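Local coordinates for peroxisomal membrane protein LPX1 (PDB 2Y6U), which hydrolyses acyl esters, with esterase, lipase and phospholipase A activity, as an alpha/beta hydrolase of yeast peroxisomes, at residues Tyr70-Leu75 / Asp87-Ile92; Ile166-Val171 / Glu335-His340; Lys216-Gly221 / Asn234-Glu239. All blocks are in the same frame, centred on the assembly; numbering follows the deposited sequence.

Contact 1 (Tyr70-Leu75 / Asp87-Ile92); sequences YYLPRL and DKVLLI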
loop_
_atom_site.group_PDB
_atom_site.type_symbol
_atom_site.label_atom_id
_atom_site.label_comp_id
_atom_site.label_asym_id
_atom_site.label_seq_id
_atom_site.Cartn_x
_atom_site.Cartn_y
_atom_site.Cartn_z
ATOM N N TYR A 70 -17.807 10.886 -21.562
ATOM C CA TYR A 70 -18.631 12.038 -21.713
ATOM C C TYR A 70 -18.090 13.240 -20.877
ATOM O O TYR A 70 -18.328 14.385 -21.198
ATOM C CB TYR A 70 -20.068 11.648 -21.272
ATOM C CG TYR A 70 -21.019 12.772 -21.312
ATOM C CD1 TYR A 70 -21.210 13.598 -20.212
ATOM C CD2 TYR A 70 -21.759 13.023 -22.463
ATOM C CE1 TYR A 70 -22.106 14.648 -20.246
ATOM C CE2 TYR A 70 -22.733 14.081 -22.531
ATOM C CZ TYR A 70 -22.899 14.903 -21.411
ATOM O OH TYR A 70 -23.755 15.936 -21.538
ATOM N N TYR A 71 -17.449 12.943 -19.751
ATOM C CA TYR A 71 -16.960 14.003 -18.879
ATOM C C TYR A 71 -15.768 14.776 -19.437
ATOM O O TYR A 71 -15.578 15.987 -19.132
ATOM C CB TYR A 71 -16.504 13.417 -17.544
ATOM C CG TYR A 71 -17.643 12.971 -16.611
ATOM C CD1 TYR A 71 -18.637 12.069 -17.033
ATOM C CD2 TYR A 71 -17.678 13.407 -15.269
ATOM C CE1 TYR A 71 -19.703 11.645 -16.152
ATOM C CE2 TYR A 71 -18.670 12.962 -14.410
ATOM C CZ TYR A 71 -19.688 12.111 -14.846
ATOM O OH TYR A 71 -20.685 11.699 -13.958
ATOM N N LEU A 72 -14.959 14.082 -20.233
ATOM C CA LEU A 72 -13.664 14.669 -20.638
ATOM C C LEU A 72 -13.715 16.044 -21.271
ATOM O O LEU A 72 -12.966 16.885 -20.863
ATOM C CB LEU A 72 -12.891 13.696 -21.572
ATOM C CG LEU A 72 -12.558 12.383 -20.923
ATOM C CD1 LEU A 72 -12.028 11.353 -22.027
ATOM C CD2 LEU A 72 -11.549 12.581 -19.720
ATOM N N PRO A 73 -14.585 16.304 -22.259
ATOM C CA PRO A 73 -14.558 17.650 -22.798
ATOM C C PRO A 73 -15.240 18.681 -21.890
ATOM O O PRO A 73 -15.139 19.854 -22.158
ATOM C CB PRO A 73 -15.262 17.522 -24.158
ATOM C CG PRO A 73 -15.873 16.174 -24.154
ATOM C CD PRO A 73 -15.490 15.416 -23.000
ATOM N N ARG A 74 -15.886 18.239 -20.801
ATOM C CA ARG A 74 -16.721 19.126 -20.007
ATOM C C ARG A 74 -16.065 19.512 -18.668
ATOM O O ARG A 74 -16.530 20.427 -17.977
ATOM C CB ARG A 74 -18.031 18.413 -19.759
ATOM C CG ARG A 74 -18.885 18.413 -20.956
ATOM C CD ARG A 74 -19.994 17.396 -20.815
ATOM N NE ARG A 74 -20.834 17.489 -21.990
ATOM C CZ ARG A 74 -20.645 16.829 -23.132
ATOM N NH1 ARG A 74 -19.643 15.948 -23.298
ATOM N NH2 ARG A 74 -21.479 17.035 -24.108
ATOM N N LEU A 75 -14.939 18.884 -18.383
ATOM C CA LEU A 75 -14.167 19.180 -17.231
ATOM C C LEU A 75 -13.516 20.563 -17.192
ATOM O O LEU A 75 -13.223 21.125 -18.178
ATOM C CB LEU A 75 -13.155 18.082 -16.975
ATOM C CG LEU A 75 -13.761 16.743 -16.484
ATOM C CD1 LEU A 75 -12.649 15.673 -16.671
ATOM C CD2 LEU A 75 -14.251 16.787 -15.043
ATOM N N ASP A 87 -3.662 18.378 -16.615
ATOM C CA ASP A 87 -2.547 17.859 -17.357
ATOM C C ASP A 87 -2.831 16.442 -17.792
ATOM O O ASP A 87 -2.623 16.126 -18.928
ATOM C CB ASP A 87 -1.292 17.970 -16.523
ATOM C CG ASP A 87 -0.020 17.785 -17.332
ATOM O OD1 ASP A 87 0.211 18.571 -18.311
ATOM O OD2 ASP A 87 0.711 16.815 -16.991
ATOM N N LYS A 88 -3.161 15.539 -16.865
ATOM C CA LYS A 88 -3.487 14.145 -17.149
ATOM C C LYS A 88 -4.832 13.730 -16.573
ATOM O O LYS A 88 -5.168 14.099 -15.467
ATOM C CB LYS A 88 -2.462 13.195 -16.567
ATOM C CG LYS A 88 -1.048 13.330 -17.149
ATOM C CD LYS A 88 -0.266 11.981 -16.943
ATOM C CE LYS A 88 1.103 11.909 -17.581
ATOM N NZ LYS A 88 1.559 10.444 -17.422
ATOM N N VAL A 89 -5.555 12.881 -17.284
ATOM C CA VAL A 89 -6.731 12.222 -16.751
ATOM C C VAL A 89 -6.563 10.734 -16.966
ATOM O O VAL A 89 -6.259 10.300 -18.088
ATOM C CB VAL A 89 -8.064 12.634 -17.451
ATOM C CG1 VAL A 89 -9.298 11.937 -16.799
ATOM C CG2 VAL A 89 -8.234 14.127 -17.430
ATOM N N LEU A 90 -6.755 9.932 -15.921
ATOM C CA LEU A 90 -6.662 8.466 -16.036
ATOM C C LEU A 90 -8.013 7.843 -15.847
ATOM O O LEU A 90 -8.682 8.068 -14.823
ATOM C CB LEU A 90 -5.753 7.899 -14.963
ATOM C CG LEU A 90 -4.401 8.575 -14.762
ATOM C CD1 LEU A 90 -3.534 7.907 -13.657
ATOM C CD2 LEU A 90 -3.575 8.619 -16.096
ATOM N N LEU A 91 -8.412 6.997 -16.770
ATOM C CA LEU A 91 -9.598 6.288 -16.704
ATOM C C LEU A 91 -9.287 4.794 -16.627
ATOM O O LEU A 91 -8.707 4.202 -17.540
ATOM C CB LEU A 91 -10.479 6.559 -17.920
ATOM C CG LEU A 91 -10.990 7.974 -18.173
ATOM C CD1 LEU A 91 -12.063 7.913 -19.333
ATOM C CD2 LEU A 91 -11.397 8.711 -16.994
ATOM N N ILE A 92 -9.533 4.208 -15.479
ATOM C CA ILE A 92 -9.037 2.869 -15.170
ATOM C C ILE A 92 -10.171 1.801 -15.150
ATOM O O ILE A 92 -11.231 2.020 -14.585
ATOM C CB ILE A 92 -8.344 2.902 -13.782
ATOM C CG1 ILE A 92 -7.128 3.806 -13.826
ATOM C CG2 ILE A 92 -7.934 1.444 -13.266
ATOM C CD1 ILE A 92 -6.530 4.136 -12.371
#

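Contact 2 (Ile166-Val171 / Glu335-His340); sequences ILIEPV and ERINHH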
loop_
_atom_site.group_PDB
_atom_site.type_symbol
_atom_site.label_atom_id
_atom_site.label_comp_id
_atom_site.label_asym_id
_atom_site.label_seq_id
_atom_site.Cartn_x
_atom_site.Cartn_y
_atom_site.Cartn_z
ATOM N N ILE A 166 -13.445 12.988 -4.480
ATOM C CA ILE A 166 -14.803 13.266 -4.856
ATOM C C ILE A 166 -15.488 11.890 -4.987
ATOM O O ILE A 166 -15.127 11.052 -5.827
ATOM C CB ILE A 166 -14.927 14.031 -6.176
ATOM C CG1 ILE A 166 -14.110 15.347 -6.103
ATOM C CG2 ILE A 166 -16.455 14.247 -6.478
ATOM C CD1 ILE A 166 -14.189 16.222 -7.353
ATOM N N LEU A 167 -16.407 11.621 -4.092
ATOM C CA LEU A 167 -17.067 10.350 -4.002
ATOM C C LEU A 167 -18.490 10.508 -4.462
ATOM O O LEU A 167 -19.267 11.281 -3.860
ATOM C CB LEU A 167 -17.023 9.894 -2.521
ATOM C CG LEU A 167 -15.716 10.008 -1.760
ATOM C CD1 LEU A 167 -15.915 9.534 -0.301
ATOM C CD2 LEU A 167 -14.589 9.215 -2.424
ATOM N N ILE A 168 -18.888 9.783 -5.505
ATOM C CA ILE A 168 -20.233 9.913 -6.029
ATOM C C ILE A 168 -20.921 8.616 -5.602
ATOM O O ILE A 168 -20.577 7.524 -6.062
ATOM C CB ILE A 168 -20.255 10.061 -7.526
ATOM C CG1 ILE A 168 -19.388 11.272 -8.007
ATOM C CG2 ILE A 168 -21.763 10.167 -8.025
ATOM C CD1 ILE A 168 -18.965 11.140 -9.516
ATOM N N GLU A 169 -21.907 8.704 -4.745
ATOM C CA GLU A 169 -22.609 7.533 -4.268
ATOM C C GLU A 169 -21.723 6.372 -3.836
ATOM O O GLU A 169 -21.877 5.207 -4.315
ATOM C CB GLU A 169 -23.557 7.052 -5.357
ATOM C CG GLU A 169 -24.760 7.923 -5.551
ATOM C CD GLU A 169 -25.868 7.664 -4.419
ATOM O OE1 GLU A 169 -26.104 6.502 -4.099
ATOM O OE2 GLU A 169 -26.512 8.608 -3.951
ATOM N N PRO A 170 -20.718 6.659 -2.990
ATOM C CA PRO A 170 -19.835 5.629 -2.560
ATOM C C PRO A 170 -20.632 4.524 -1.816
ATOM O O PRO A 170 -21.557 4.828 -1.060
ATOM C CB PRO A 170 -18.875 6.330 -1.596
ATOM C CG PRO A 170 -19.646 7.467 -1.084
ATOM C CD PRO A 170 -20.527 7.906 -2.266
ATOM N N VAL A 171 -20.140 3.270 -1.962
ATOM C CA VAL A 171 -20.684 2.122 -1.256
ATOM C C VAL A 171 -19.665 1.629 -0.207
ATOM O O VAL A 171 -18.600 1.164 -0.595
ATOM C CB VAL A 171 -20.970 0.952 -2.251
ATOM C CG1 VAL A 171 -21.394 -0.354 -1.448
ATOM C CG2 VAL A 171 -22.121 1.409 -3.214
ATOM N N GLU A 335 -20.877 19.707 -13.098
ATOM C CA GLU A 335 -20.894 21.074 -12.570
ATOM C C GLU A 335 -20.405 21.094 -11.175
ATOM O O GLU A 335 -19.629 21.975 -10.838
ATOM C CB GLU A 335 -22.259 21.745 -12.677
ATOM C CG GLU A 335 -22.253 23.121 -12.098
ATOM C CD GLU A 335 -22.440 23.170 -10.526
ATOM O OE1 GLU A 335 -22.968 22.191 -9.904
ATOM O OE2 GLU A 335 -22.085 24.221 -9.917
ATOM N N ARG A 336 -20.746 20.070 -10.383
ATOM C CA ARG A 336 -20.178 19.965 -9.068
ATOM C C ARG A 336 -18.693 19.671 -9.008
ATOM O O ARG A 336 -17.974 20.278 -8.237
ATOM C CB ARG A 336 -20.906 18.937 -8.188
ATOM C CG ARG A 336 -22.348 19.217 -7.980
ATOM C CD ARG A 336 -22.530 20.217 -6.820
ATOM N NE ARG A 336 -22.398 21.577 -7.239
ATOM C CZ ARG A 336 -22.093 22.606 -6.446
ATOM N NH1 ARG A 336 -21.915 22.522 -5.070
ATOM N NH2 ARG A 336 -22.020 23.771 -7.043
ATOM N N ILE A 337 -18.257 18.716 -9.774
ATOM C CA ILE A 337 -16.867 18.353 -9.790
ATOM C C ILE A 337 -16.033 19.625 -10.184
ATOM O O ILE A 337 -15.044 19.992 -9.501
ATOM C CB ILE A 337 -16.615 17.265 -10.818
ATOM C CG1 ILE A 337 -17.232 15.912 -10.394
ATOM C CG2 ILE A 337 -15.102 17.195 -11.154
ATOM C CD1 ILE A 337 -17.168 14.763 -11.432
ATOM N N ASN A 338 -16.487 20.362 -11.192
ATOM C CA ASN A 338 -15.737 21.560 -11.613
ATOM C C ASN A 338 -15.703 22.622 -10.513
ATOM O O ASN A 338 -14.692 23.291 -10.289
ATOM C CB ASN A 338 -16.321 22.137 -12.895
ATOM C CG ASN A 338 -16.051 21.242 -14.107
ATOM O OD1 ASN A 338 -15.205 20.303 -14.015
ATOM N ND2 ASN A 338 -16.779 21.471 -15.188
ATOM N N HIS A 339 -16.861 22.832 -9.878
ATOM C CA HIS A 339 -16.959 23.783 -8.810
ATOM C C HIS A 339 -15.952 23.448 -7.727
ATOM O O HIS A 339 -15.149 24.301 -7.271
ATOM C CB HIS A 339 -18.415 23.776 -8.215
ATOM C CG HIS A 339 -18.521 24.541 -6.941
ATOM N ND1 HIS A 339 -18.512 25.918 -6.918
ATOM C CD2 HIS A 339 -18.596 24.137 -5.640
ATOM C CE1 HIS A 339 -18.625 26.335 -5.666
ATOM N NE2 HIS A 339 -18.643 25.277 -4.873
ATOM N N HIS A 340 -15.961 22.193 -7.298
ATOM C CA HIS A 340 -15.122 21.835 -6.162
ATOM C C HIS A 340 -13.665 21.850 -6.496
ATOM O O HIS A 340 -12.838 22.245 -5.683
ATOM C CB HIS A 340 -15.535 20.520 -5.524
ATOM C CG HIS A 340 -16.832 20.600 -4.822
ATOM N ND1 HIS A 340 -17.039 21.411 -3.724
ATOM C CD2 HIS A 340 -18.027 20.056 -5.138
ATOM C CE1 HIS A 340 -18.318 21.326 -3.374
ATOM N NE2 HIS A 340 -18.928 20.480 -4.198
#

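Contact 3 (Lys216-Gly221 / Asn234-Glu239); sequences KYMRNG and NIIDFE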
loop_
_atom_site.group_PDB
_atom_site.type_symbol
_atom_site.label_atom_id
_atom_site.label_comp_id
_atom_site.label_asym_id
_atom_site.label_seq_id
_atom_site.Cartn_x
_atom_site.Cartn_y
_atom_site.Cartn_z
ATOM N N LYS A 216 -31.481 -4.281 -27.589
ATOM C CA LYS A 216 -32.791 -4.264 -26.904
ATOM C C LYS A 216 -32.632 -4.424 -25.386
ATOM O O LYS A 216 -33.186 -3.660 -24.593
ATOM C CB LYS A 216 -33.699 -5.369 -27.433
ATOM C CG LYS A 216 -35.083 -5.549 -26.725
ATOM C CD LYS A 216 -35.949 -6.582 -27.489
ATOM C CE LYS A 216 -37.360 -6.678 -26.922
ATOM N NZ LYS A 216 -38.204 -7.637 -27.665
ATOM N N TYR A 217 -31.921 -5.461 -24.980
ATOM C CA TYR A 217 -31.581 -5.580 -23.564
ATOM C C TYR A 217 -30.842 -4.336 -23.007
ATOM O O TYR A 217 -31.219 -3.808 -21.950
ATOM C CB TYR A 217 -30.797 -6.879 -23.299
ATOM C CG TYR A 217 -30.379 -6.981 -21.880
ATOM C CD1 TYR A 217 -31.231 -7.470 -20.904
ATOM C CD2 TYR A 217 -29.112 -6.540 -21.503
ATOM C CE1 TYR A 217 -30.814 -7.530 -19.570
ATOM C CE2 TYR A 217 -28.697 -6.601 -20.210
ATOM C CZ TYR A 217 -29.546 -7.096 -19.244
ATOM O OH TYR A 217 -29.050 -7.095 -17.958
ATOM N N MET A 218 -29.808 -3.846 -23.683
ATOM C CA MET A 218 -29.043 -2.725 -23.084
ATOM C C MET A 218 -30.003 -1.544 -22.840
ATOM O O MET A 218 -29.974 -0.953 -21.779
ATOM C CB MET A 218 -27.831 -2.330 -23.940
ATOM C CG MET A 218 -26.812 -3.411 -24.021
ATOM S SD MET A 218 -26.101 -3.823 -22.351
ATOM C CE MET A 218 -24.995 -2.387 -22.185
ATOM N N ARG A 219 -30.904 -1.268 -23.790
ATOM C CA ARG A 219 -31.769 -0.074 -23.707
ATOM C C ARG A 219 -33.025 -0.298 -22.848
ATOM O O ARG A 219 -33.650 0.681 -22.417
ATOM C CB ARG A 219 -32.174 0.409 -25.113
ATOM C CG ARG A 219 -31.010 0.906 -25.943
ATOM C CD ARG A 219 -31.424 1.469 -27.305
ATOM N NE ARG A 219 -30.207 1.874 -28.018
ATOM C CZ ARG A 219 -29.487 2.972 -27.756
ATOM N NH1 ARG A 219 -29.847 3.843 -26.834
ATOM N NH2 ARG A 219 -28.410 3.239 -28.483
ATOM N N ASN A 220 -33.383 -1.564 -22.578
ATOM C CA ASN A 220 -34.618 -1.885 -21.813
ATOM C C ASN A 220 -34.485 -2.706 -20.544
ATOM O O ASN A 220 -35.410 -2.678 -19.712
ATOM C CB ASN A 220 -35.616 -2.618 -22.696
ATOM C CG ASN A 220 -36.066 -1.807 -23.823
ATOM O OD1 ASN A 220 -36.987 -1.012 -23.681
ATOM N ND2 ASN A 220 -35.484 -2.037 -24.994
ATOM N N GLY A 221 -33.425 -3.493 -20.412
ATOM C CA GLY A 221 -33.347 -4.441 -19.295
ATOM C C GLY A 221 -32.076 -4.341 -18.457
ATOM O O GLY A 221 -31.982 -4.946 -17.397
ATOM N N ASN A 234 -22.230 5.099 -25.610
ATOM C CA ASN A 234 -20.819 4.726 -25.332
ATOM C C ASN A 234 -20.686 3.374 -24.625
ATOM O O ASN A 234 -19.800 2.586 -24.966
ATOM C CB ASN A 234 -20.162 5.737 -24.452
ATOM C CG ASN A 234 -19.974 7.034 -25.124
ATOM O OD1 ASN A 234 -20.045 7.126 -26.397
ATOM N ND2 ASN A 234 -19.742 8.086 -24.294
ATOM N N ILE A 235 -21.597 3.114 -23.661
ATOM C CA ILE A 235 -21.629 1.823 -22.955
ATOM C C ILE A 235 -21.903 0.704 -23.955
ATOM O O ILE A 235 -21.221 -0.327 -23.957
ATOM C CB ILE A 235 -22.648 1.811 -21.794
ATOM C CG1 ILE A 235 -22.148 2.690 -20.638
ATOM C CG2 ILE A 235 -22.908 0.379 -21.335
ATOM C CD1 ILE A 235 -23.243 3.056 -19.565
ATOM N N ILE A 236 -22.913 0.896 -24.789
ATOM C CA ILE A 236 -23.310 -0.112 -25.761
ATOM C C ILE A 236 -22.171 -0.472 -26.688
ATOM O O ILE A 236 -21.868 -1.655 -26.913
ATOM C CB ILE A 236 -24.585 0.328 -26.530
ATOM C CG1 ILE A 236 -25.808 0.281 -25.588
ATOM C CG2 ILE A 236 -24.775 -0.533 -27.818
ATOM C CD1 ILE A 236 -27.102 1.160 -26.057
ATOM N N ASP A 237 -21.494 0.539 -27.203
ATOM C CA ASP A 237 -20.412 0.342 -28.156
ATOM C C ASP A 237 -19.162 -0.250 -27.491
ATOM O O ASP A 237 -18.406 -1.027 -28.137
ATOM C CB ASP A 237 -20.076 1.672 -28.864
ATOM C CG ASP A 237 -21.189 2.110 -29.861
ATOM O OD1 ASP A 237 -21.875 1.224 -30.383
ATOM O OD2 ASP A 237 -21.402 3.331 -30.084
ATOM N N PHE A 238 -18.917 0.120 -26.245
ATOM C CA PHE A 238 -17.663 -0.309 -25.549
ATOM C C PHE A 238 -17.767 -1.784 -25.106
ATOM O O PHE A 238 -16.809 -2.556 -25.179
ATOM C CB PHE A 238 -17.410 0.566 -24.373
ATOM C CG PHE A 238 -16.287 0.092 -23.476
ATOM C CD1 PHE A 238 -14.983 0.438 -23.746
ATOM C CD2 PHE A 238 -16.559 -0.660 -22.350
ATOM C CE1 PHE A 238 -13.965 -0.001 -22.925
ATOM C CE2 PHE A 238 -15.585 -1.093 -21.546
ATOM C CZ PHE A 238 -14.274 -0.766 -21.816
ATOM N N GLU A 239 -18.957 -2.172 -24.657
ATOM C CA GLU A 239 -19.191 -3.516 -24.128
ATOM C C GLU A 239 -19.291 -4.566 -25.216
ATOM O O GLU A 239 -19.130 -5.743 -24.935
ATOM C CB GLU A 239 -20.468 -3.545 -23.235
ATOM C CG GLU A 239 -20.397 -2.825 -21.873
ATOM C CD GLU A 239 -19.391 -3.515 -20.887
ATOM O OE1 GLU A 239 -19.117 -4.741 -21.107
ATOM O OE2 GLU A 239 -18.973 -2.869 -19.854
#

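Contact 1 (Tyr70-Leu75 / Asp87-Ile92)
L72 holds CG beside its own backbone N and anti to its carbonyl carbon (chi1 -61°), which carries the two terminal methyls toward the strand although the CB itself does not aim there. On V89 the methyl CG1 lies anti to the backbone N (chi1 -178°) and is the branch presented to the turn. The two side chains cross obliquely, L72 CD2 meeting V89 CG1 at 3.7 Å. The second branch of the leucine leans toward L91, two residues along the strand, which faces the turn as V89 does: L72 CD1 and L91 CD1 are 4.4 Å apart, a looser touch. L72 also packs on Y38 of strand 35-40, and V89 and L91 on F57 of strand 51-58, the two neighbours of strand 84-92 in the sheet.

Behind the leucine, R74 NH1 donates to Y70 O (2.9 Å, N-H...O 146°) along a lone pair in the carbonyl plane, while the same nitrogen sits 3.6 Å above the centre of the Y70 ring. R5 NH1 bonds both L72 O and L75 O. With no hydrogen bond crossing from turn to strand, the 131 Å² buried between these two segments implies adhesion through aliphatic packing.

Contact 2 (Ile166-Val171 / Glu335-His340)
This is buried helix-on-sheet packing: I337 of helix 330-347 rests against I166 and I168 of strand 164-168, an interior strand of the central sheet. The contact is apolar: 147 Å² is buried and no hydrogen bond crosses. I166 CD1 reaches I337 CG2 at 4.0 Å, the side chains crossing at a slant, and I168 CD1 stands 4.5 Å from I337 CD1. The first isoleucine is extended beyond CB (chi2 -178°), which thrusts its terminal methyl at the helix. I337 offers a different branch to each partner, the CG2 methyl to one and the end of the longer arm to the other. L167, between the two, packs on A151 and L152 of helix 146-157.

Within the helix, R336 grips E335 side-on, NE to OE1 at 2.8 Å and NH2 to OE2 at 2.9 Å, the first nearly straight (174°); both oxygens lie close to the guanidinium plane, fixing its rotation. NH2 also lies 3.5 Å above the H339 ring, toward its rim. The tie to the sheet is D316 of strand 313-318, which takes a salt bridge from R336 NH1 and a hydrogen bond from H340 NE2.

Just past the strand, E169 OE1 bonds H323 ND1, a pairing consistent with the acid and histidine of a hydrolase triad. The side chain of I168 lies near, without touching, the GxSxG turn that is probably the nucleophile elbow. A mostly parallel eight-stranded sheet in the order 1-2-4-3-5-6-7-8, flanked by helices and with the probable catalytic residues in loops after its strands, is the alpha/beta hydrolase fold.

Contact 3 (Lys216-Gly221 / Asn234-Glu239)
The guanidinium of R219 is laid against the end of I236: the methyl CD1 sits over the centre of one face, 3.4 Å from CZ, and the two side chains meet at about a right angle. CD1 is also close to NH2 (3.5 Å), while that nitrogen has a weak hydrogen bond to Q233 OE1. A second flat group, the amide of N220, turns back on its own helix. Its ND2 donates to K216 O at 2.8 Å (N-H...O 160°), the acceptor close to the amide plane although the donor is tilted from the carbonyl plane. Y217 O, one residue on, takes both N220 N and G221 N, the latter at 2.7 Å, as the helix runs out.

With an alanine in place of R219, the CD1 methyl of I236 would probably lose the flat cover over it, and Q233 OE1 its weak partner.

The segments of helices 211-220 and 229-239 approach to 10.7 Å between axes and run roughly antiparallel, at 145°. In sequence both fall between strands 164-168 and 286-292 of the central sheet, where alpha/beta hydrolases commonly insert the cap that covers the active site, and these helices are consistent with such a cap. I236 meets two consecutive residues of the facing helix, R219 at CD1 and M218 mainly at CG1; M218 CB lies 3.7 Å from I236 CG1 as the two chains slide past each other in opposite directions. Further out, the methionine bends at chi2 and again at chi3 (-77°), which turns its methyl to the neighbouring isoleucine, CE meeting I235 CG2 at 3.6 Å. A glycerol, probably from the crystallisation liquor, lies beside the M218 side chain and is weakly bonded to Y217 OH.

How the contacts relate
Contacts 1 and 2 are neighbours in the hydrolase core, centres 14 Å apart, and both reach the same mixed sheet. They touch: Y71 CE2 packs on I337 CD1 at 3.8 Å, and R74 O probably accepts from N338 ND2 at 3.0 Å, so the 70-75 turn is wedged between strand 84-92 and helix 330-347. Contact 3 lies outside this core, 22 Å from contact 1 and 25 Å from contact 2 between centres, and touches neither, although its nearest atoms come within about 4 Å of contact 1. Along the chain contact 1 closes first; contact 3 falls within the 163 residues separating the segments of contact 2. The polypeptide therefore leaves the sheet to build outer helices and returns.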